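Local coordinates for protein galactokinase (Bifidobacterium longum subsp. infantis ATCC 15697 = JCM 1222 = DSM 20088, PDB 6TEQ) that probably transfers a phosphate from ATP to galactose, as a galactokinase of the GHMP kinase family, and here holds 2-deoxy-2-fluoro-galactose, at residues Q18-F23 / A29-V34; I66-R71 / A150-D155; L347-D352 / E394-N399; A331-L336 / E341-E346; Q221-D226 / R311-A316. All coordinates share one frame; numbering follows the deposited sequence. Where two conformers were deposited one is given.

Contact 1 (Q18-F23 / A29-V34); sequences QATKLF and AAPEGV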
# COMPACT_ATOMS: atom_id res chain seq x y z
N GLN A 18 -20.65 10.90 -5.53
CA GLN A 18 -19.68 11.66 -6.35
C GLN A 18 -19.23 10.85 -7.56
O GLN A 18 -19.07 11.41 -8.66
CB GLN A 18 -18.51 12.07 -5.46
CG GLN A 18 -18.88 13.19 -4.49
CD GLN A 18 -17.75 13.53 -3.53
OE1 GLN A 18 -16.63 13.65 -3.95
NE2 GLN A 18 -18.11 13.92 -2.32
N ALA A 19 -18.97 9.55 -7.38
CA ALA A 19 -18.53 8.67 -8.49
C ALA A 19 -19.67 8.55 -9.48
O ALA A 19 -19.42 8.63 -10.71
CB ALA A 19 -18.13 7.34 -7.96
N THR A 20 -20.90 8.43 -8.98
CA THR A 20 -22.09 8.28 -9.86
C THR A 20 -22.29 9.56 -10.67
O THR A 20 -22.47 9.47 -11.85
CB THR A 20 -23.33 7.89 -9.08
OG1 THR A 20 -23.11 6.66 -8.38
CG2 THR A 20 -24.50 7.72 -10.02
N LYS A 21 -22.25 10.71 -10.02
CA LYS A 21 -22.43 12.01 -10.70
C LYS A 21 -21.33 12.19 -11.77
O LYS A 21 -21.63 12.66 -12.89
CB LYS A 21 -22.44 13.13 -9.65
CG LYS A 21 -22.52 14.56 -10.21
CD LYS A 21 -22.89 15.56 -9.17
CE LYS A 21 -22.79 17.04 -9.55
NZ LYS A 21 -22.85 17.31 -11.00
N LEU A 22 -20.06 11.90 -11.47
CA LEU A 22 -19.01 12.10 -12.47
C LEU A 22 -19.28 11.15 -13.65
O LEU A 22 -19.04 11.51 -14.83
CB LEU A 22 -17.64 11.83 -11.85
CG LEU A 22 -16.45 11.95 -12.78
CD1 LEU A 22 -16.34 13.35 -13.33
CD2 LEU A 22 -15.17 11.64 -12.04
N PHE A 23 -19.74 9.97 -13.36
CA PHE A 23 -20.03 8.97 -14.42
C PHE A 23 -21.17 9.51 -15.31
O PHE A 23 -21.00 9.55 -16.54
CB PHE A 23 -20.44 7.63 -13.81
CG PHE A 23 -20.55 6.56 -14.85
CD1 PHE A 23 -21.69 6.51 -15.66
CD2 PHE A 23 -19.52 5.67 -15.05
CE1 PHE A 23 -21.77 5.54 -16.63
CE2 PHE A 23 -19.60 4.68 -16.02
CZ PHE A 23 -20.73 4.63 -16.81
N ALA A 29 -25.03 7.85 -19.63
CA ALA A 29 -25.59 6.57 -19.09
C ALA A 29 -25.44 6.51 -17.55
O ALA A 29 -24.48 7.10 -16.99
CB ALA A 29 -24.91 5.37 -19.77
N ALA A 30 -26.28 5.74 -16.88
CA ALA A 30 -26.11 5.32 -15.47
C ALA A 30 -25.03 4.24 -15.41
O ALA A 30 -24.97 3.40 -16.29
CB ALA A 30 -27.39 4.76 -14.94
N PRO A 31 -24.16 4.19 -14.38
CA PRO A 31 -23.21 3.08 -14.28
C PRO A 31 -23.97 1.85 -13.80
O PRO A 31 -25.11 1.97 -13.26
CB PRO A 31 -22.27 3.52 -13.17
CG PRO A 31 -23.11 4.45 -12.32
CD PRO A 31 -24.09 5.11 -13.25
N GLU A 32 -23.38 0.68 -14.02
CA GLU A 32 -23.96 -0.60 -13.53
C GLU A 32 -23.89 -0.64 -12.00
O GLU A 32 -24.79 -1.18 -11.39
CB GLU A 32 -23.23 -1.79 -14.14
CG GLU A 32 -23.83 -3.09 -13.64
CD GLU A 32 -23.49 -4.33 -14.42
OE1 GLU A 32 -23.14 -4.19 -15.64
OE2 GLU A 32 -23.56 -5.43 -13.78
N GLY A 33 -22.86 -0.04 -11.38
CA GLY A 33 -22.78 0.07 -9.93
C GLY A 33 -21.57 0.93 -9.57
O GLY A 33 -20.89 1.47 -10.48
N VAL A 34 -21.22 0.93 -8.30
CA VAL A 34 -20.05 1.60 -7.74
C VAL A 34 -19.35 0.59 -6.84
O VAL A 34 -20.07 -0.07 -6.03
CB VAL A 34 -20.43 2.88 -7.00
CG1 VAL A 34 -19.23 3.54 -6.39
CG2 VAL A 34 -21.15 3.89 -7.90

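Contact 2 (I66-R71 / A150-D155); sequences IALKPR and ALALDD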
# COMPACT_ATOMS: atom_id res chain seq x y z
N ILE A 66 -15.16 3.72 -7.70
CA ILE A 66 -15.23 3.55 -9.17
C ILE A 66 -16.69 3.32 -9.52
O ILE A 66 -17.29 2.32 -9.09
CB ILE A 66 -14.38 2.42 -9.73
CG1 ILE A 66 -14.32 2.40 -11.27
CG2 ILE A 66 -14.71 1.08 -9.10
CD1 ILE A 66 -13.56 1.23 -11.82
N ALA A 67 -17.22 4.21 -10.34
CA ALA A 67 -18.53 3.96 -11.01
C ALA A 67 -18.18 3.31 -12.36
O ALA A 67 -17.36 3.87 -13.10
CB ALA A 67 -19.30 5.25 -11.14
N LEU A 68 -18.70 2.13 -12.65
CA LEU A 68 -18.33 1.41 -13.88
C LEU A 68 -19.52 0.84 -14.60
O LEU A 68 -20.52 0.44 -13.95
CB LEU A 68 -17.33 0.31 -13.48
CG LEU A 68 -16.74 -0.53 -14.64
CD1 LEU A 68 -15.31 -0.92 -14.36
CD2 LEU A 68 -17.60 -1.76 -14.91
N LYS A 69 -19.40 0.76 -15.92
CA LYS A 69 -20.38 0.03 -16.76
C LYS A 69 -19.59 -0.71 -17.81
O LYS A 69 -18.71 -0.13 -18.44
CB LYS A 69 -21.41 0.96 -17.41
CG LYS A 69 -22.49 0.24 -18.17
CD LYS A 69 -23.53 1.20 -18.68
CE LYS A 69 -24.65 0.46 -19.37
NZ LYS A 69 -25.46 1.42 -20.10
N PRO A 70 -19.87 -2.00 -18.03
CA PRO A 70 -19.14 -2.74 -19.07
C PRO A 70 -19.62 -2.23 -20.43
O PRO A 70 -20.71 -1.74 -20.54
CB PRO A 70 -19.56 -4.18 -18.83
CG PRO A 70 -20.95 -4.07 -18.20
CD PRO A 70 -20.91 -2.80 -17.34
N ARG A 71 -18.81 -2.51 -21.43
CA ARG A 71 -19.14 -2.24 -22.85
C ARG A 71 -19.18 -3.54 -23.64
O ARG A 71 -18.52 -4.50 -23.22
CB ARG A 71 -18.10 -1.29 -23.41
CG ARG A 71 -18.09 0.12 -22.81
CD ARG A 71 -16.97 1.01 -23.34
NE ARG A 71 -17.19 1.29 -24.76
CZ ARG A 71 -17.68 2.39 -25.26
NH1 ARG A 71 -17.85 2.41 -26.57
NH2 ARG A 71 -18.04 3.44 -24.50
N ALA A 150 -10.51 -3.95 -10.49
CA ALA A 150 -10.47 -5.43 -10.60
C ALA A 150 -11.74 -5.97 -9.97
O ALA A 150 -12.37 -6.85 -10.54
CB ALA A 150 -9.24 -5.99 -9.89
N LEU A 151 -12.19 -5.41 -8.84
CA LEU A 151 -13.41 -5.92 -8.20
C LEU A 151 -14.62 -5.60 -9.08
O LEU A 151 -15.51 -6.46 -9.23
CB LEU A 151 -13.56 -5.32 -6.81
CG LEU A 151 -14.55 -6.04 -5.90
CD1 LEU A 151 -14.09 -7.44 -5.50
CD2 LEU A 151 -14.83 -5.18 -4.71
N ALA A 152 -14.67 -4.39 -9.61
CA ALA A 152 -15.81 -3.95 -10.44
C ALA A 152 -15.87 -4.85 -11.69
O ALA A 152 -16.98 -5.32 -12.03
CB ALA A 152 -15.69 -2.50 -10.80
N LEU A 153 -14.76 -5.11 -12.37
CA LEU A 153 -14.76 -5.92 -13.58
C LEU A 153 -15.17 -7.35 -13.26
O LEU A 153 -15.90 -7.95 -14.05
CB LEU A 153 -13.38 -5.88 -14.25
CG LEU A 153 -13.06 -4.55 -14.91
CD1 LEU A 153 -11.58 -4.48 -15.32
CD2 LEU A 153 -13.98 -4.27 -16.13
N ASP A 154 -14.66 -7.91 -12.17
CA ASP A 154 -15.02 -9.28 -11.76
C ASP A 154 -16.53 -9.36 -11.60
O ASP A 154 -17.12 -10.36 -11.99
CB ASP A 154 -14.28 -9.66 -10.49
CG ASP A 154 -14.75 -10.96 -9.88
OD1 ASP A 154 -14.22 -12.00 -10.35
OD2 ASP A 154 -15.74 -10.92 -9.08
N ASP A 155 -17.11 -8.37 -10.96
CA ASP A 155 -18.56 -8.34 -10.71
C ASP A 155 -19.30 -8.25 -12.03
O ASP A 155 -20.16 -9.16 -12.25
CB ASP A 155 -18.84 -7.20 -9.73
CG ASP A 155 -20.23 -7.18 -9.15
OD1 ASP A 155 -21.13 -7.62 -9.86
OD2 ASP A 155 -20.42 -6.59 -8.10

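Contact 3 (L347-D352 / E394-N399); sequences LDIAVD and EKEGFN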
# COMPACT_ATOMS: atom_id res chain seq x y z
N LEU A 347 10.64 12.85 6.12
CA LEU A 347 10.19 11.68 6.88
C LEU A 347 10.95 11.65 8.22
O LEU A 347 10.34 11.37 9.27
CB LEU A 347 10.46 10.39 6.12
CG LEU A 347 9.69 10.18 4.83
CD1 LEU A 347 10.23 8.96 4.11
CD2 LEU A 347 8.19 10.03 5.13
N ASP A 348 12.28 11.83 8.16
CA ASP A 348 13.10 11.61 9.38
C ASP A 348 12.77 12.68 10.43
O ASP A 348 12.70 12.37 11.62
CB ASP A 348 14.58 11.59 9.06
CG ASP A 348 14.92 10.38 8.22
OD1 ASP A 348 14.12 9.43 8.23
OD2 ASP A 348 15.96 10.43 7.59
N ILE A 349 12.55 13.90 9.99
CA ILE A 349 12.22 15.01 10.93
C ILE A 349 10.80 14.84 11.49
O ILE A 349 10.62 14.95 12.71
CB ILE A 349 12.45 16.36 10.25
CG1 ILE A 349 13.94 16.60 10.02
CG2 ILE A 349 11.79 17.49 11.07
CD1 ILE A 349 14.27 17.73 9.07
N ALA A 350 9.84 14.41 10.68
CA ALA A 350 8.49 14.14 11.22
C ALA A 350 8.59 13.07 12.30
O ALA A 350 7.93 13.17 13.32
CB ALA A 350 7.56 13.74 10.11
N VAL A 351 9.30 11.98 11.98
CA VAL A 351 9.47 10.90 12.96
C VAL A 351 10.12 11.41 14.25
O VAL A 351 9.67 11.04 15.35
CB VAL A 351 10.29 9.75 12.33
CG1 VAL A 351 10.87 8.86 13.40
CG2 VAL A 351 9.41 8.98 11.40
N ASP A 352 11.19 12.21 14.13
CA ASP A 352 11.89 12.72 15.33
C ASP A 352 10.90 13.56 16.16
O ASP A 352 10.90 13.46 17.40
CB ASP A 352 13.09 13.55 14.93
CG ASP A 352 14.04 13.71 16.09
OD1 ASP A 352 14.38 12.68 16.70
OD2 ASP A 352 14.32 14.89 16.40
N GLU A 394 7.53 24.14 8.72
CA GLU A 394 7.61 25.55 8.34
C GLU A 394 8.97 26.12 8.75
O GLU A 394 9.60 26.80 7.95
CB GLU A 394 6.44 26.32 8.93
CG GLU A 394 6.49 27.77 8.51
CD GLU A 394 6.25 28.07 7.04
OE1 GLU A 394 5.94 27.13 6.28
OE2 GLU A 394 6.38 29.27 6.69
N LYS A 395 9.46 25.83 9.96
CA LYS A 395 10.80 26.29 10.38
C LYS A 395 11.86 25.76 9.41
O LYS A 395 12.80 26.48 9.17
CB LYS A 395 11.22 25.74 11.72
CG LYS A 395 10.89 26.59 12.90
CD LYS A 395 11.35 25.93 14.16
CE LYS A 395 12.60 26.52 14.74
NZ LYS A 395 12.80 25.93 16.08
N GLU A 396 11.69 24.53 8.91
CA GLU A 396 12.68 23.85 8.02
C GLU A 396 12.59 24.36 6.58
O GLU A 396 13.40 23.99 5.76
CB GLU A 396 12.44 22.33 8.01
CG GLU A 396 12.80 21.68 9.32
CD GLU A 396 14.27 21.61 9.71
OE1 GLU A 396 15.10 21.80 8.81
OE2 GLU A 396 14.58 21.39 10.93
N GLY A 397 11.54 25.09 6.23
CA GLY A 397 11.27 25.51 4.85
C GLY A 397 10.65 24.42 3.99
O GLY A 397 10.65 24.59 2.76
N PHE A 398 10.03 23.42 4.61
CA PHE A 398 9.37 22.30 3.90
C PHE A 398 7.95 22.70 3.50
O PHE A 398 7.35 23.57 4.14
CB PHE A 398 9.32 21.05 4.77
CG PHE A 398 10.62 20.47 5.22
CD1 PHE A 398 11.78 20.64 4.48
CD2 PHE A 398 10.67 19.64 6.34
CE1 PHE A 398 12.98 20.04 4.84
CE2 PHE A 398 11.89 19.05 6.71
CZ PHE A 398 13.04 19.26 5.96
N ASN A 399 7.42 22.06 2.47
CA ASN A 399 5.97 22.11 2.15
C ASN A 399 5.20 21.72 3.40
O ASN A 399 5.71 20.83 4.14
CB ASN A 399 5.55 21.14 1.03
CG ASN A 399 6.37 21.27 -0.22
OD1 ASN A 399 6.84 22.37 -0.53
ND2 ASN A 399 6.51 20.17 -0.98

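Contact 4 (A331-L336 / E341-E346); sequences ASHDSL and EVTVPE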
# COMPACT_ATOMS: atom_id res chain seq x y z
N ALA A 331 12.58 0.89 15.44
CA ALA A 331 13.72 0.13 14.87
C ALA A 331 13.48 -0.12 13.37
O ALA A 331 14.41 -0.12 12.58
CB ALA A 331 13.84 -1.20 15.57
N SER A 332 12.24 -0.30 12.96
CA SER A 332 11.89 -0.40 11.53
C SER A 332 12.29 0.87 10.80
O SER A 332 12.94 0.78 9.73
CB SER A 332 10.42 -0.79 11.37
OG SER A 332 10.02 -0.64 10.02
N HIS A 333 11.83 2.01 11.29
CA HIS A 333 12.23 3.27 10.66
C HIS A 333 13.75 3.41 10.62
O HIS A 333 14.29 3.81 9.60
CB HIS A 333 11.71 4.45 11.44
CG HIS A 333 12.00 5.71 10.76
ND1 HIS A 333 11.27 6.14 9.63
CD2 HIS A 333 12.98 6.62 10.97
CE1 HIS A 333 11.80 7.27 9.19
NE2 HIS A 333 12.90 7.54 9.96
N ASP A 334 14.38 3.17 11.77
CA ASP A 334 15.81 3.41 11.84
C ASP A 334 16.53 2.53 10.84
O ASP A 334 17.55 2.98 10.23
CB ASP A 334 16.36 3.23 13.25
CG ASP A 334 15.86 4.20 14.28
OD1 ASP A 334 15.24 5.22 13.90
OD2 ASP A 334 16.19 3.94 15.45
N SER A 335 16.05 1.32 10.65
CA SER A 335 16.64 0.41 9.67
C SER A 335 16.39 0.95 8.25
O SER A 335 17.27 0.85 7.42
CB SER A 335 16.03 -0.92 9.85
OG SER A 335 16.59 -1.88 8.98
N LEU A 336 15.17 1.39 7.97
CA LEU A 336 14.85 1.94 6.64
C LEU A 336 15.71 3.16 6.36
O LEU A 336 16.08 3.35 5.22
CB LEU A 336 13.40 2.30 6.59
CG LEU A 336 12.48 1.09 6.51
CD1 LEU A 336 11.07 1.40 6.93
CD2 LEU A 336 12.50 0.40 5.15
N GLU A 341 18.15 2.94 3.39
CA GLU A 341 18.44 4.27 2.74
C GLU A 341 17.25 4.65 1.86
O GLU A 341 17.45 5.03 0.69
CB GLU A 341 19.79 4.25 2.04
CG GLU A 341 20.93 4.09 3.00
CD GLU A 341 22.23 4.24 2.24
OE1 GLU A 341 22.68 3.22 1.63
OE2 GLU A 341 22.68 5.41 2.09
N VAL A 342 16.03 4.57 2.42
CA VAL A 342 14.81 4.98 1.65
C VAL A 342 14.09 6.13 2.35
O VAL A 342 12.96 6.39 2.01
CB VAL A 342 13.86 3.81 1.35
CG1 VAL A 342 14.54 2.73 0.54
CG2 VAL A 342 13.26 3.24 2.65
N THR A 343 14.71 6.80 3.30
CA THR A 343 14.08 7.96 3.93
C THR A 343 14.65 9.25 3.32
O THR A 343 15.63 9.22 2.53
CB THR A 343 14.24 7.93 5.45
OG1 THR A 343 15.60 8.18 5.81
CG2 THR A 343 13.70 6.64 6.06
N VAL A 344 14.01 10.33 3.66
CA VAL A 344 14.34 11.71 3.22
C VAL A 344 14.17 12.55 4.45
O VAL A 344 13.50 12.14 5.41
CB VAL A 344 13.48 12.18 2.04
CG1 VAL A 344 13.69 11.30 0.82
CG2 VAL A 344 12.00 12.26 2.40
N PRO A 345 14.70 13.79 4.44
CA PRO A 345 14.65 14.60 5.67
C PRO A 345 13.24 14.80 6.19
O PRO A 345 13.09 14.83 7.40
CB PRO A 345 15.29 15.92 5.23
CG PRO A 345 16.32 15.42 4.23
CD PRO A 345 15.60 14.35 3.42
N GLU A 346 12.25 15.01 5.32
CA GLU A 346 10.88 15.28 5.79
C GLU A 346 10.41 14.07 6.61
O GLU A 346 9.70 14.25 7.61
CB GLU A 346 9.96 15.60 4.62
CG GLU A 346 10.32 16.89 3.90
CD GLU A 346 11.25 16.75 2.71
OE1 GLU A 346 12.06 15.80 2.64
OE2 GLU A 346 11.18 17.66 1.83

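Contact 5 (Q221-D226 / R311-A316); sequences QEFDLD and RSFVRA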
# COMPACT_ATOMS: atom_id res chain seq x y z
N GLN A 221 -4.95 -10.16 12.43
CA GLN A 221 -4.43 -9.88 13.77
C GLN A 221 -5.27 -8.74 14.36
O GLN A 221 -5.51 -7.73 13.68
CB GLN A 221 -2.97 -9.47 13.68
CG GLN A 221 -2.07 -10.58 13.23
CD GLN A 221 -2.05 -11.66 14.28
OE1 GLN A 221 -2.04 -11.40 15.47
NE2 GLN A 221 -1.88 -12.90 13.82
N GLU A 222 -5.70 -8.92 15.59
CA GLU A 222 -6.45 -7.87 16.33
C GLU A 222 -5.66 -6.57 16.22
O GLU A 222 -4.43 -6.58 16.44
CB GLU A 222 -6.66 -8.32 17.78
CG GLU A 222 -7.61 -9.51 17.96
CD GLU A 222 -9.08 -9.12 17.95
OE1 GLU A 222 -9.34 -7.98 17.60
OE2 GLU A 222 -9.97 -9.96 18.31
N PHE A 223 -6.32 -5.48 15.85
CA PHE A 223 -5.69 -4.16 15.82
C PHE A 223 -6.72 -3.13 16.25
O PHE A 223 -7.17 -2.31 15.44
CB PHE A 223 -5.03 -3.86 14.47
CG PHE A 223 -4.06 -2.72 14.60
CD1 PHE A 223 -2.89 -2.84 15.29
CD2 PHE A 223 -4.37 -1.48 14.01
CE1 PHE A 223 -2.02 -1.75 15.39
CE2 PHE A 223 -3.51 -0.42 14.11
CZ PHE A 223 -2.37 -0.55 14.84
N ASP A 224 -7.13 -3.23 17.50
CA ASP A 224 -8.20 -2.37 18.03
C ASP A 224 -7.50 -1.26 18.81
O ASP A 224 -7.13 -1.47 19.96
CB ASP A 224 -9.16 -3.17 18.89
CG ASP A 224 -10.22 -2.33 19.54
OD1 ASP A 224 -10.24 -1.08 19.31
OD2 ASP A 224 -11.09 -2.97 20.16
N LEU A 225 -7.27 -0.11 18.20
CA LEU A 225 -6.57 1.00 18.88
C LEU A 225 -7.34 1.46 20.12
O LEU A 225 -6.71 1.85 21.10
CB LEU A 225 -6.43 2.15 17.90
CG LEU A 225 -5.53 1.87 16.71
CD1 LEU A 225 -5.81 2.82 15.59
CD2 LEU A 225 -4.07 1.93 17.09
N ASP A 226 -8.65 1.33 20.13
CA ASP A 226 -9.52 1.83 21.25
C ASP A 226 -9.29 0.97 22.50
O ASP A 226 -9.34 1.51 23.62
CB ASP A 226 -10.99 1.77 20.86
CG ASP A 226 -11.41 2.72 19.74
OD1 ASP A 226 -10.74 3.71 19.49
OD2 ASP A 226 -12.42 2.44 19.11
N ARG A 311 7.13 -10.37 13.26
CA ARG A 311 6.76 -11.38 14.29
C ARG A 311 6.72 -10.68 15.66
O ARG A 311 5.69 -10.78 16.37
CB ARG A 311 7.77 -12.53 14.32
CG ARG A 311 7.93 -13.23 12.98
CD ARG A 311 8.65 -14.56 13.15
NE ARG A 311 9.21 -15.08 11.89
CZ ARG A 311 8.55 -15.84 11.07
NH1 ARG A 311 7.32 -16.21 11.41
NH2 ARG A 311 9.13 -16.27 9.95
N SER A 312 7.78 -9.95 15.99
CA SER A 312 7.89 -9.28 17.30
C SER A 312 6.69 -8.34 17.55
O SER A 312 6.22 -8.26 18.69
CB SER A 312 9.16 -8.59 17.45
OG SER A 312 10.21 -9.58 17.45
N PHE A 313 6.28 -7.62 16.51
CA PHE A 313 5.20 -6.67 16.65
C PHE A 313 3.90 -7.40 16.92
O PHE A 313 3.09 -6.92 17.70
CB PHE A 313 5.15 -5.77 15.41
CG PHE A 313 4.14 -4.68 15.57
CD1 PHE A 313 4.50 -3.42 16.01
CD2 PHE A 313 2.83 -4.90 15.25
CE1 PHE A 313 3.57 -2.40 16.13
CE2 PHE A 313 1.89 -3.90 15.42
CZ PHE A 313 2.25 -2.66 15.87
N VAL A 314 3.59 -8.44 16.11
CA VAL A 314 2.35 -9.20 16.28
C VAL A 314 2.29 -9.67 17.75
O VAL A 314 1.23 -9.60 18.36
CB VAL A 314 2.34 -10.34 15.24
CG1 VAL A 314 1.34 -11.39 15.56
CG2 VAL A 314 2.11 -9.74 13.83
N ARG A 315 3.39 -10.11 18.30
CA ARG A 315 3.41 -10.60 19.69
C ARG A 315 3.22 -9.41 20.66
O ARG A 315 2.34 -9.49 21.56
CB ARG A 315 4.72 -11.30 19.98
CG ARG A 315 4.84 -11.70 21.44
CD ARG A 315 6.20 -12.25 21.71
NE ARG A 315 6.32 -13.58 21.16
CZ ARG A 315 7.41 -14.32 21.27
NH1 ARG A 315 8.48 -13.88 21.95
NH2 ARG A 315 7.38 -15.52 20.73
N ALA A 316 3.93 -8.31 20.43
CA ALA A 316 3.88 -7.15 21.35
C ALA A 316 2.47 -6.60 21.40
O ALA A 316 1.93 -6.31 22.45
CB ALA A 316 4.85 -6.07 20.98
O HOH W 1 -1.11 -9.17 16.96

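Contact 1 (Q18-F23 / A29-V34)
The contact belongs to a tight helix-to-strand connection within the galactose-binding signature: helix 12-27 turns back onto the chain leading into strand 33-42, and F23 meets P31 where the two run closest. P31 CB sits over the middle of the F23 ring, 3.8 Å from its centroid and only 5° off the ring normal, a CH-pi contact that suits the compact, rigid ring of proline. With CG anti to its backbone N (chi1 -172°), F23 swings its ring toward the loop, and the ring edge meets the backbone there, with A29 O near the ring plane and 3.1 Å from F23 CE1. With an alanine at F23, P31 would probably lose its aromatic partner and a gap would open toward A67 and A128, which the ring also touches. One turn earlier the helix meets the strand itself. A19 is small enough to face V34 directly, its CB 4.3 Å from V34 CG1, while its neighbour T20 spends its hydroxyl on V16 O in the preceding turn, as helical threonines often do. Between P31 and V34, E32 and G33 both face L68 and form a classic beta bulge. The T20 methyl reaches P31, CG2 to CD 4.2 Å, and the T20 hydroxyl oxygen lies against the other branch of the valine, OG1 to V34 CG2 3.4 Å.

Contact 2 (I66-R71 / A150-D155)
Strand 66-70 and helix 150-155 run in roughly the same direction, their axes 9.0 Å apart at closest approach and crossing at -34°, with L68 and A152 nearest at the CA atoms. This is alpha/beta layer packing in the N-terminal part of a GHMP kinase: helix 141-156, whose first residues S141 and S142 bind ADP in another structure of this protein, lies along one face of the mixed sheet. No hydrogen bond joins the segments, and the buried interface is wholly apolar. A152 points at the strand with a single methyl; a longer side chain would probably meet the sheet too soon. Two strand residues share that methyl: I66 brings its CG2 branch to 4.1 Å from A152 CB, and L68 sets CD1 at 3.9 Å from the same atom. Beta-branched I66 suits an inner strand, and A67 between them turns to the other side of the sheet, toward V34. W35 on the neighbouring strand 33-42 touches I66, L68 and A152, while F125 reaches L68 and L153. L68 extends with CG anti to its backbone N (chi1 -177°), which carries CD1 out to the helix. L153 starts off to one side, yet its end bends back, and the two leucines cross at about a right angle, with L68 CD1 4.0 Å from L153 CD2.

Contact 3 (L347-D352 / E394-N399)
I349 supplies the apolar part of this contact with a single atom, its terminal methyl CD1. On the F398 side the methyl lies at the edge of the ring and near its plane, 3.6 Å from CE2 and 3.7 Å from CZ, so it butts against the rim of the aromatic group. The isoleucine reaches this far because CG1 lies anti to its own carbonyl carbon (chi1 -69°) and chi2 is extended, carrying CD1 well off the helix. One face of the F398 ring is covered by E396 of its own segment, whose CB stands 3.5 Å above the middle of the ring.

The charged group in the contact is the E396 carboxylate. The E396 chain bends at chi2 (-70°), and its carboxylate turns a flat face to the same methyl, with CD 3.9 Å from I349 CD1. The oxygens are not the gripping atoms here; OE2 takes its salt bridge from R392, one turn back.

In the fold, this is the edge where two helices of the GHMP kinase C-terminal region, 345-356 and 382-396, lie side by side over a sheet, with A350 reaching I389 and F393 between them.

Backbone bonds shape the second partner. G397 leaves the helix with positive phi (78°), which glycine tolerates readily, and closes a Schellman motif with two bonds back into the last turn, among them G397 N to E394 O at 3.1 Å. That reversal delivers F398 to I349, while the F398 ring also meets F393 edge-to-face and touches P345.

Contact 4 (A331-L336 / E341-E346)
The imidazole of H333 is met obliquely by the T343 methyl, CE1 to CG2 3.7 Å, while D334 OD1 of its own helix lies at the ring edge, in plane. Both ring nitrogens are engaged outside the contact: ND1 with the backbone N of M364, and NE2 with a carboxylate oxygen of D348, an arrangement consistent with NE2 carrying the proton. The motif is a short helix-loop-helix connection in the GHMP kinase C-terminal region, where helix 322-338 gives way to helix 345-356 and V344 takes the N-cap position. T343 suits this junction by having two unlike branches. Its CG2 lies anti to the carbonyl carbon and packs on the helix, while OG1, at chi1 71°, binds the other carboxylate oxygen of D348; one aspartate thus fixes both the threonine and the histidine. In the turn itself, E341, the first residue to leave the helix, adopts positive phi, so that the chain folds back over the last helical residues. L336 is buried between this turn and the sugar site, its side chain about 4 Å from those of E46 and H47 at the nearest atoms. Leucine fills that space without competing for polar partners. Its CD2 touches V342 CG2 at 3.9 Å, and its carbonyl takes a straight bond: V342 N to L336 O is 3.1 Å, with an N-H...O angle of 169° and the donor tilted 23° from the carbonyl plane.

Contact 5 (Q221-D226 / R311-A316)
Q221 and V314 meet at about a right angle, the amide of the glutamine lying against one methyl of the valine. The glutamine gets there by folding: CG is anti to the carbonyl carbon (chi1 -67°) and the chain bends again at chi2 (-66°), which curls the amide back toward the helix. As a result OE1 comes to 3.4 Å from V314 CG1 and CD to 3.6 Å. V314 places that methyl with CG1 anti to its backbone N, at chi1 164°. The polar end of the glutamine is used on both sides: NE2 bonds to the OG of S219, and OE1 accepts a hydrogen bond from a water at 2.8 Å. The same water donates to V314 O, also at 2.8 Å, so it spends one hydrogen on each carbonyl and stitches side chain to helix backbone. Glutamine suits this partly exposed place, since its amide can serve both a hydroxyl and a water. Deeper in, F223 and F313 each throw CG anti to the backbone N, and their rings approach loosely, F223 CE1 lying at the edge of the F313 ring, 4.4 Å from CZ. Strand 218-222 is thereby joined to helix 294-318. F223 also meets F317 and touches I58 of strand 54-70, V314 touches L56 and L205 of neighbouring strands, and F313 packs against A325 and L328 of helix 322-338.

From the N terminus the five contacts follow one another in series, none nesting in or crossing another. Contact 1 closes five residues, mostly the end of helix 12-27, before strand 33-42. Contact 2 closes a span of 78 residues, and its strand pairs directly with that of contact 1, so the two put helices on the same sheet. Contact 5, closing 84 residues, ties a farther strand of that sheet to helix 294-318. Helix 322-338 follows, and contact 4 closes the four residues where it gives way to a turn. Contact 3 shares helix 345-356 with contact 4 and closes 41 residues to helix 382-396. Contacts 1 and 2 lie across the chain's centre from contact 4.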